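Local atomic coordinates of AT-less polyketide synthase (Streptomyces platensis subsp. rosaceus, PDB entry 4TKT), a protein that is the ketosynthase domain KS6 of the isomigrastatin synthase MgsF and, as in other ketosynthases, probably catalyses decarboxylative condensation that lengthens the polyketide chain. Residues Pro93-Phe98 with Leu162-Asn167. Numbering follows the deposited sequence.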
loop_
_atom_site.group_PDB
_atom_site.type_symbol
_atom_site.label_atom_id
_atom_site.label_comp_id
_atom_site.label_asym_id
_atom_site.label_seq_id
_atom_site.Cartn_x
_atom_site.Cartn_y
_atom_site.Cartn_z
ATOM N N PRO A 93 9.515 5.075 -13.465
ATOM C CA PRO A 93 8.578 4.000 -13.120
ATOM C C PRO A 93 7.998 4.136 -11.716
ATOM O O PRO A 93 6.860 3.730 -11.487
ATOM C CB PRO A 93 9.442 2.746 -13.232
ATOM C CG PRO A 93 10.423 3.085 -14.285
ATOM C CD PRO A 93 10.730 4.549 -14.113
ATOM N N GLN A 94 8.768 4.705 -10.793
ATOM C CA GLN A 94 8.290 4.917 -9.433
ATOM C C GLN A 94 7.121 5.897 -9.404
ATOM O O GLN A 94 6.161 5.698 -8.663
ATOM C CB GLN A 94 9.420 5.417 -8.535
ATOM C CG GLN A 94 10.508 4.386 -8.289
ATOM C CD GLN A 94 11.566 4.875 -7.317
ATOM O OE1 GLN A 94 12.116 4.097 -6.534
ATOM N NE2 GLN A 94 11.859 6.171 -7.363
ATOM N N GLU A 95 7.203 6.954 -10.209
ATOM C CA GLU A 95 6.088 7.886 -10.351
ATOM C C GLU A 95 4.885 7.184 -10.972
ATOM O O GLU A 95 3.748 7.373 -10.538
ATOM C CB GLU A 95 6.477 9.091 -11.210
ATOM C CG GLU A 95 7.743 9.802 -10.780
ATOM C CD GLU A 95 8.143 10.897 -11.750
ATOM O OE1 GLU A 95 7.247 11.447 -12.425
ATOM O OE2 GLU A 95 9.351 11.205 -11.842
ATOM N N ARG A 96 5.145 6.378 -11.996
ATOM C CA ARG A 96 4.082 5.682 -12.710
ATOM C C ARG A 96 3.330 4.719 -11.798
ATOM O O ARG A 96 2.100 4.722 -11.763
ATOM C CB ARG A 96 4.647 4.926 -13.915
ATOM C CG ARG A 96 5.192 5.823 -15.021
ATOM C CD ARG A 96 5.560 5.003 -16.249
ATOM N NE ARG A 96 6.990 5.027 -16.533
ATOM C CZ ARG A 96 7.635 4.073 -17.197
ATOM N NH1 ARG A 96 6.979 3.009 -17.634
ATOM N NH2 ARG A 96 8.937 4.178 -17.417
ATOM N N LEU A 97 4.070 3.906 -11.051
ATOM C CA LEU A 97 3.452 2.897 -10.198
ATOM C C LEU A 97 2.754 3.510 -8.986
ATOM O O LEU A 97 1.794 2.941 -8.467
ATOM C CB LEU A 97 4.490 1.872 -9.735
ATOM C CG LEU A 97 5.100 0.989 -10.826
ATOM C CD1 LEU A 97 5.732 -0.257 -10.226
ATOM C CD2 LEU A 97 4.060 0.614 -11.864
ATOM N N PHE A 98 3.231 4.664 -8.534
ATOM C CA PHE A 98 2.618 5.310 -7.383
ATOM C C PHE A 98 1.304 5.965 -7.790
ATOM O O PHE A 98 0.355 6.006 -7.008
ATOM C CB PHE A 98 3.558 6.340 -6.755
ATOM C CG PHE A 98 3.139 6.776 -5.379
ATOM C CD1 PHE A 98 3.087 5.863 -4.336
ATOM C CD2 PHE A 98 2.794 8.093 -5.128
ATOM C CE1 PHE A 98 2.699 6.256 -3.068
ATOM C CE2 PHE A 98 2.406 8.495 -3.861
ATOM C CZ PHE A 98 2.359 7.574 -2.827
ATOM N N LEU A 162 12.359 13.320 -7.228
ATOM C CA LEU A 162 11.577 12.528 -6.286
ATOM C C LEU A 162 10.268 13.216 -5.912
ATOM O O LEU A 162 9.289 12.554 -5.572
ATOM C CB LEU A 162 12.398 12.239 -5.026
ATOM C CG LEU A 162 13.554 11.253 -5.207
ATOM C CD1 LEU A 162 14.262 11.004 -3.891
ATOM C CD2 LEU A 162 13.050 9.948 -5.800
ATOM N N ALA A 163 10.257 14.545 -5.982
ATOM C CA ALA A 163 9.061 15.325 -5.681
ATOM C C ALA A 163 7.910 14.984 -6.620
ATOM O O ALA A 163 6.741 15.088 -6.243
ATOM C CB ALA A 163 9.364 16.811 -5.757
ATOM N N SER A 164 8.245 14.586 -7.843
ATOM C CA SER A 164 7.237 14.282 -8.849
ATOM C C SER A 164 6.342 13.133 -8.415
ATOM O O SER A 164 5.177 13.074 -8.797
ATOM C CB SER A 164 7.894 13.951 -10.187
ATOM O OG SER A 164 8.479 15.108 -10.753
ATOM N N ILE A 165 6.892 12.225 -7.617
ATOM C CA ILE A 165 6.127 11.094 -7.108
ATOM C C ILE A 165 4.884 11.572 -6.363
ATOM O O ILE A 165 3.786 11.063 -6.581
ATOM C CB ILE A 165 6.983 10.212 -6.181
ATOM C CG1 ILE A 165 8.137 9.590 -6.967
ATOM C CG2 ILE A 165 6.140 9.120 -5.547
ATOM C CD1 ILE A 165 9.058 8.742 -6.124
ATOM N N ALA A 166 5.055 12.569 -5.503
ATOM C CA ALA A 166 3.928 13.121 -4.761
ATOM C C ALA A 166 3.168 14.155 -5.585
ATOM O O ALA A 166 1.941 14.231 -5.523
ATOM C CB ALA A 166 4.405 13.736 -3.458
ATOM N N ASN A 167 3.903 14.949 -6.357
ATOM C CA ASN A 167 3.308 16.049 -7.106
ATOM C C ASN A 167 2.382 15.596 -8.232
ATOM O O ASN A 167 1.364 16.237 -8.490
ATOM C CB ASN A 167 4.405 16.951 -7.672
ATOM C CG ASN A 167 4.955 17.913 -6.635
ATOM O OD1 ASN A 167 4.515 17.921 -5.487
ATOM N ND2 ASN A 167 5.923 18.728 -7.035
HETATM O O HOH W 1 3.339 9.705 -9.064
#
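I165 fits among Q94, E95 and F98 and gives the largest share of the contact between 93-98 and 162-167, which lie on helices 93-109 and 163-173. The two short segments run nearly parallel, 20° apart, with their axes 8.8 Å from each other. No direct hydrogen bond joins them. The two branches of I165 divide the work. With CG1 anti to the carbonyl carbon (chi1 -64°), the CG1-CD1 branch runs to E95 and Q94, while CG2, anti to the backbone N, turns to F98. I165 CG1 meets E95 CG at 3.8 Å. I165 CD1 lies 4.0 Å from Q94 NE2. I165 CG2 touches the ring 3.5 Å from F98 CD2. F98 has CG anti to its backbone N (chi1 -165°), which swings the ring across to I165. I165 O sits at the ring edge, close to its plane, also 3.5 Å from F98 CD2. E95 extends past I165 and lays its carboxylate against S164, with E95 OE1 3.4 Å from S164 CB. This is contact without a hydrogen bond; OE1 forms a salt bridge with R168, one turn after S164 on helix 163-173. An alanine in place of E95 would probably leave R168 without this charge partner and open a gap beside S164 and I165. Q94 NE2 is hydrogen-bonded to Y139 O and D92 OD2, and OE1 to L215 N, which hold the amide beside the I165 methyl. One water gives hydrogen bonds to E95 O, at 2.8 Å, and I165 O, at 2.9 Å. I165 and F98 on A135 of strand 129-136, with Q94 and I165 on V213 of strand 208-214, pack this helix pair on neighbouring strands of the central mixed sheet of the thiolase-like fold. The chemistry is mixed: an apolar isoleucine centre, a water link between main chains, and a glutamate whose salt bridge probably helps to hold the helices together.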